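Local coordinates for protein bacterioferritin (Rhodobacter capsulatus, PDB 1JGC) that stores iron, probably oxidising Fe(2+) with dioxygen at a ferroxidase centre and laying it down as mineral inside a 24-subunit, heme-containing shell, at residues 96-99 / 100-104; 30-33 / 34-37. All coordinates share one frame; numbering follows the deposited sequence.

Interaction 1 (96-99 / 100-104); sequences DALK and LYREA
The ring of Y101 lies against the preceding turn at A97, and this is the close-packed side of the contact. One ring face covers A97 O, which sits 3.1 Å from the ring plane and toward its rim, while A97 CB approaches Y101 CE2 at 3.9 Å. With chi1 at -60°, CG of Y101 sits beside its own backbone N, on the side of the ring's partner A97 O. A97 O also accepts the N-H of Y101, with N to O 2.8 Å. All of this lies on helix 83-111 of the ferritin-like four-helix bundle, its inward side packed on helices 5-34 and 114-144. Y101 OH makes a weak hydrogen bond to E127, an iron ligand of the ferroxidase centre, which is metal-free in this crystal. One residue further on, the side chains of R102 and L98 cross at a slant, with L98 CB over one face of the guanidinium and 3.8 Å from R102 NH1; R102 NH2 is held by a salt bridge to E128. The outer side is looser. K99 and E103 lie side by side, pointing the same way, but K99 NZ stays 4.1 Å from E103 OE1, beyond a salt bridge, and the backbone bond from E103 N to K99 O is weak at 3.3 Å.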
loop_
_atom_site.group_PDB
_atom_site.type_symbol
_atom_site.label_atom_id
_atom_site.label_comp_id
_atom_site.label_asym_id
_atom_site.label_seq_id
_atom_site.Cartn_x
_atom_site.Cartn_y
_atom_site.Cartn_z
ATOM N N ASP A 96 36.145 4.573 44.037
ATOM C CA ASP A 96 37.349 5.368 43.838
ATOM C C ASP A 96 37.045 6.503 42.871
ATOM O O ASP A 96 37.439 7.651 43.110
ATOM C CB ASP A 96 38.486 4.523 43.271
ATOM C CG ASP A 96 39.032 3.538 44.276
ATOM O OD1 ASP A 96 38.706 3.681 45.485
ATOM O OD2 ASP A 96 39.797 2.630 43.860
ATOM N N ALA A 97 36.344 6.188 41.780
ATOM C CA ALA A 97 35.994 7.204 40.786
ATOM C C ALA A 97 35.119 8.299 41.401
ATOM O O ALA A 97 35.374 9.484 41.194
ATOM C CB ALA A 97 35.283 6.563 39.582
ATOM N N LEU A 98 34.094 7.917 42.156
ATOM C CA LEU A 98 33.231 8.921 42.778
ATOM C C LEU A 98 34.037 9.848 43.694
ATOM O O LEU A 98 33.826 11.067 43.730
ATOM C CB LEU A 98 32.112 8.247 43.578
ATOM C CG LEU A 98 30.892 7.790 42.781
ATOM C CD1 LEU A 98 30.013 6.918 43.664
ATOM C CD2 LEU A 98 30.113 8.998 42.289
ATOM N N LYS A 99 34.961 9.254 44.435
ATOM C CA LYS A 99 35.805 10.003 45.351
ATOM C C LYS A 99 36.532 11.070 44.549
ATOM O O LYS A 99 36.495 12.254 44.886
ATOM C CB LYS A 99 36.809 9.049 46.005
ATOM C CG LYS A 99 37.714 9.676 47.034
ATOM C CD LYS A 99 38.615 8.616 47.672
ATOM C CE LYS A 99 39.530 9.218 48.752
ATOM N NZ LYS A 99 40.538 10.194 48.214
ATOM N N LEU A 100 37.173 10.643 43.468
ATOM C CA LEU A 100 37.914 11.555 42.613
ATOM C C LEU A 100 37.046 12.629 41.975
ATOM O O LEU A 100 37.455 13.791 41.897
ATOM C CB LEU A 100 38.634 10.776 41.515
ATOM C CG LEU A 100 39.239 11.617 40.384
ATOM C CD1 LEU A 100 40.274 12.565 40.951
ATOM C CD2 LEU A 100 39.863 10.703 39.340
ATOM N N TYR A 101 35.855 12.245 41.516
ATOM C CA TYR A 101 34.966 13.201 40.859
ATOM C C TYR A 101 34.412 14.259 41.798
ATOM O O TYR A 101 34.263 15.412 41.405
ATOM C CB TYR A 101 33.797 12.490 40.170
ATOM C CG TYR A 101 34.184 11.505 39.091
ATOM C CD1 TYR A 101 35.394 11.614 38.407
ATOM C CD2 TYR A 101 33.320 10.473 38.732
ATOM C CE1 TYR A 101 35.731 10.713 37.391
ATOM C CE2 TYR A 101 33.642 9.569 37.718
ATOM C CZ TYR A 101 34.844 9.697 37.055
ATOM O OH TYR A 101 35.140 8.812 36.048
ATOM N N ARG A 102 34.096 13.872 43.029
ATOM C CA ARG A 102 33.565 14.827 43.997
ATOM C C ARG A 102 34.618 15.884 44.342
ATOM O O ARG A 102 34.309 17.060 44.590
ATOM C CB ARG A 102 33.119 14.088 45.254
ATOM C CG ARG A 102 31.938 13.185 44.990
ATOM C CD ARG A 102 31.477 12.432 46.209
ATOM N NE ARG A 102 30.193 11.795 45.943
ATOM C CZ ARG A 102 29.907 10.531 46.242
ATOM N NH1 ARG A 102 30.815 9.763 46.823
ATOM N NH2 ARG A 102 28.712 10.026 45.951
ATOM N N GLU A 103 35.870 15.447 44.323
ATOM C CA GLU A 103 37.015 16.291 44.619
ATOM C C GLU A 103 37.215 17.279 43.465
ATOM O O GLU A 103 37.276 18.496 43.666
ATOM C CB GLU A 103 38.229 15.389 44.765
ATOM C CG GLU A 103 39.353 15.927 45.596
ATOM C CD GLU A 103 40.492 14.916 45.696
ATOM O OE1 GLU A 103 40.220 13.749 46.103
ATOM O OE2 GLU A 103 41.643 15.298 45.363
ATOM N N ALA A 104 37.311 16.743 42.250
ATOM C CA ALA A 104 37.496 17.574 41.066
ATOM C C ALA A 104 36.339 18.556 40.969
ATOM O O ALA A 104 36.527 19.744 40.722
ATOM C CB ALA A 104 37.551 16.704 39.812
#

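Interaction 2 (30-33 / 34-37); sequences RLQE and DWGL
The indole of W35 has one face turned to the backbone of the preceding turn: L31 O lies 3.3 Å above the ring plane, and Q32 N stands over the same ring, both offset toward the rim. From the side chains, L31 CG reaches W35 CZ2 at 3.9 Å, and Q32 CG lies 4.0 Å from W35 CZ3. With chi1 at -70°, CG of W35 sits beside its backbone N, over the preceding turn where L31 O lies. R143 of a neighbouring subunit adds a cation-pi contact to the indole. Here helix 5-34 stops in a Schellman motif. G36, with a positive phi of 89°, reverses the chain, and L37 N then returns to Q32 O at 3.0 Å, close to the line of the carbonyl. G36 N bonds to E33 O, also at 3.0 Å, but from well above the carbonyl plane. L37 goes on to occupy the N-cap position of helix 38-64. Q32 O thus takes L37 N and, weakly, W35 N. Q32 O and E33 O are met by N-H groups of the turn itself, while D34 O takes a hydrogen bond from T136 of a neighbouring subunit, so the helix end is satisfied partly across the subunit interface.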
loop_
_atom_site.group_PDB
_atom_site.type_symbol
_atom_site.label_atom_id
_atom_site.label_comp_id
_atom_site.label_asym_id
_atom_site.label_seq_id
_atom_site.Cartn_x
_atom_site.Cartn_y
_atom_site.Cartn_z
ATOM N N ARG A 30 34.298 -10.311 28.668
ATOM C CA ARG A 30 34.894 -11.482 28.055
ATOM C C ARG A 30 34.947 -12.670 29.002
ATOM O O ARG A 30 34.600 -13.791 28.632
ATOM C CB ARG A 30 36.291 -11.138 27.540
ATOM C CG ARG A 30 36.262 -10.580 26.138
ATOM C CD ARG A 30 35.686 -11.636 25.234
ATOM N NE ARG A 30 35.245 -11.130 23.945
ATOM C CZ ARG A 30 34.386 -11.775 23.162
ATOM N NH1 ARG A 30 33.884 -12.936 23.545
ATOM N NH2 ARG A 30 34.030 -11.261 21.997
ATOM N N LEU A 31 35.382 -12.416 30.227
ATOM C CA LEU A 31 35.466 -13.445 31.249
ATOM C C LEU A 31 34.079 -14.057 31.498
ATOM O O LEU A 31 33.908 -15.276 31.466
ATOM C CB LEU A 31 36.004 -12.820 32.537
ATOM C CG LEU A 31 37.333 -13.263 33.166
ATOM C CD1 LEU A 31 38.198 -14.072 32.216
ATOM C CD2 LEU A 31 38.044 -12.017 33.621
ATOM N N GLN A 32 33.090 -13.206 31.747
ATOM C CA GLN A 32 31.731 -13.675 31.997
ATOM C C GLN A 32 31.163 -14.445 30.802
ATOM O O GLN A 32 30.381 -15.379 30.964
ATOM C CB GLN A 32 30.832 -12.483 32.348
ATOM C CG GLN A 32 31.252 -11.819 33.644
ATOM C CD GLN A 32 30.739 -10.403 33.801
ATOM O OE1 GLN A 32 30.324 -9.768 32.834
ATOM N NE2 GLN A 32 30.786 -9.895 35.026
ATOM N N GLU A 33 31.565 -14.053 29.601
ATOM C CA GLU A 33 31.087 -14.720 28.405
ATOM C C GLU A 33 31.620 -16.152 28.378
ATOM O O GLU A 33 30.882 -17.092 28.079
ATOM C CB GLU A 33 31.551 -13.963 27.161
ATOM C CG GLU A 33 30.843 -14.380 25.892
ATOM C CD GLU A 33 29.375 -13.984 25.904
ATOM O OE1 GLU A 33 29.078 -12.775 26.077
ATOM O OE2 GLU A 33 28.512 -14.874 25.737
ATOM N N ASP A 34 32.901 -16.314 28.697
ATOM C CA ASP A 34 33.531 -17.636 28.705
ATOM C C ASP A 34 32.982 -18.524 29.835
ATOM O O ASP A 34 33.049 -19.755 29.744
ATOM C CB ASP A 34 35.058 -17.492 28.817
ATOM C CG ASP A 34 35.791 -18.831 28.699
ATOM O OD1 ASP A 34 35.515 -19.602 27.745
ATOM O OD2 ASP A 34 36.658 -19.112 29.558
ATOM N N TRP A 35 32.437 -17.904 30.888
ATOM C CA TRP A 35 31.858 -18.653 32.002
ATOM C C TRP A 35 30.455 -19.120 31.644
ATOM O O TRP A 35 29.860 -19.938 32.347
ATOM C CB TRP A 35 31.790 -17.805 33.280
ATOM C CG TRP A 35 33.131 -17.504 33.891
ATOM C CD1 TRP A 35 34.266 -18.261 33.786
ATOM C CD2 TRP A 35 33.486 -16.362 34.688
ATOM N NE1 TRP A 35 35.302 -17.659 34.459
ATOM C CE2 TRP A 35 34.851 -16.495 35.023
ATOM C CE3 TRP A 35 32.783 -15.241 35.150
ATOM C CZ2 TRP A 35 35.527 -15.548 35.795
ATOM C CZ3 TRP A 35 33.459 -14.295 35.920
ATOM C CH2 TRP A 35 34.816 -14.459 36.232
ATOM N N GLY A 36 29.925 -18.592 30.546
ATOM C CA GLY A 36 28.595 -18.970 30.119
ATOM C C GLY A 36 27.522 -18.093 30.725
ATOM O O GLY A 36 26.336 -18.412 30.655
ATOM N N LEU A 37 27.929 -16.984 31.327
ATOM C CA LEU A 37 26.980 -16.058 31.940
ATOM C C LEU A 37 26.736 -14.896 30.975
ATOM O O LEU A 37 27.036 -13.744 31.278
ATOM C CB LEU A 37 27.546 -15.540 33.265
ATOM C CG LEU A 37 28.019 -16.636 34.232
ATOM C CD1 LEU A 37 28.494 -16.009 35.533
ATOM C CD2 LEU A 37 26.884 -17.605 34.505
#

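Overall arrangement
Both contacts belong to the same ferritin-like four-helix bundle, and both are local, built between neighbouring turns of one continuous chain. Interaction 2 comes first, where helix 5-34 ends and helix 38-64 is about to begin; interaction 1 follows in the middle of helix 83-111. Their centres are 30 Å apart on opposite sides of the chain's centre, and their nearest atoms are about 18 Å apart, so neither touches the other. Helix 5-34 links them indirectly: its far end forms interaction 2, while S17 and A14 on it pack against interaction 1. Y101 of interaction 1 stands beside the iron ligands E18 and E127; interaction 2 meets two neighbouring subunits of the 24-mer, whereas interaction 1 touches another one through R102 alone.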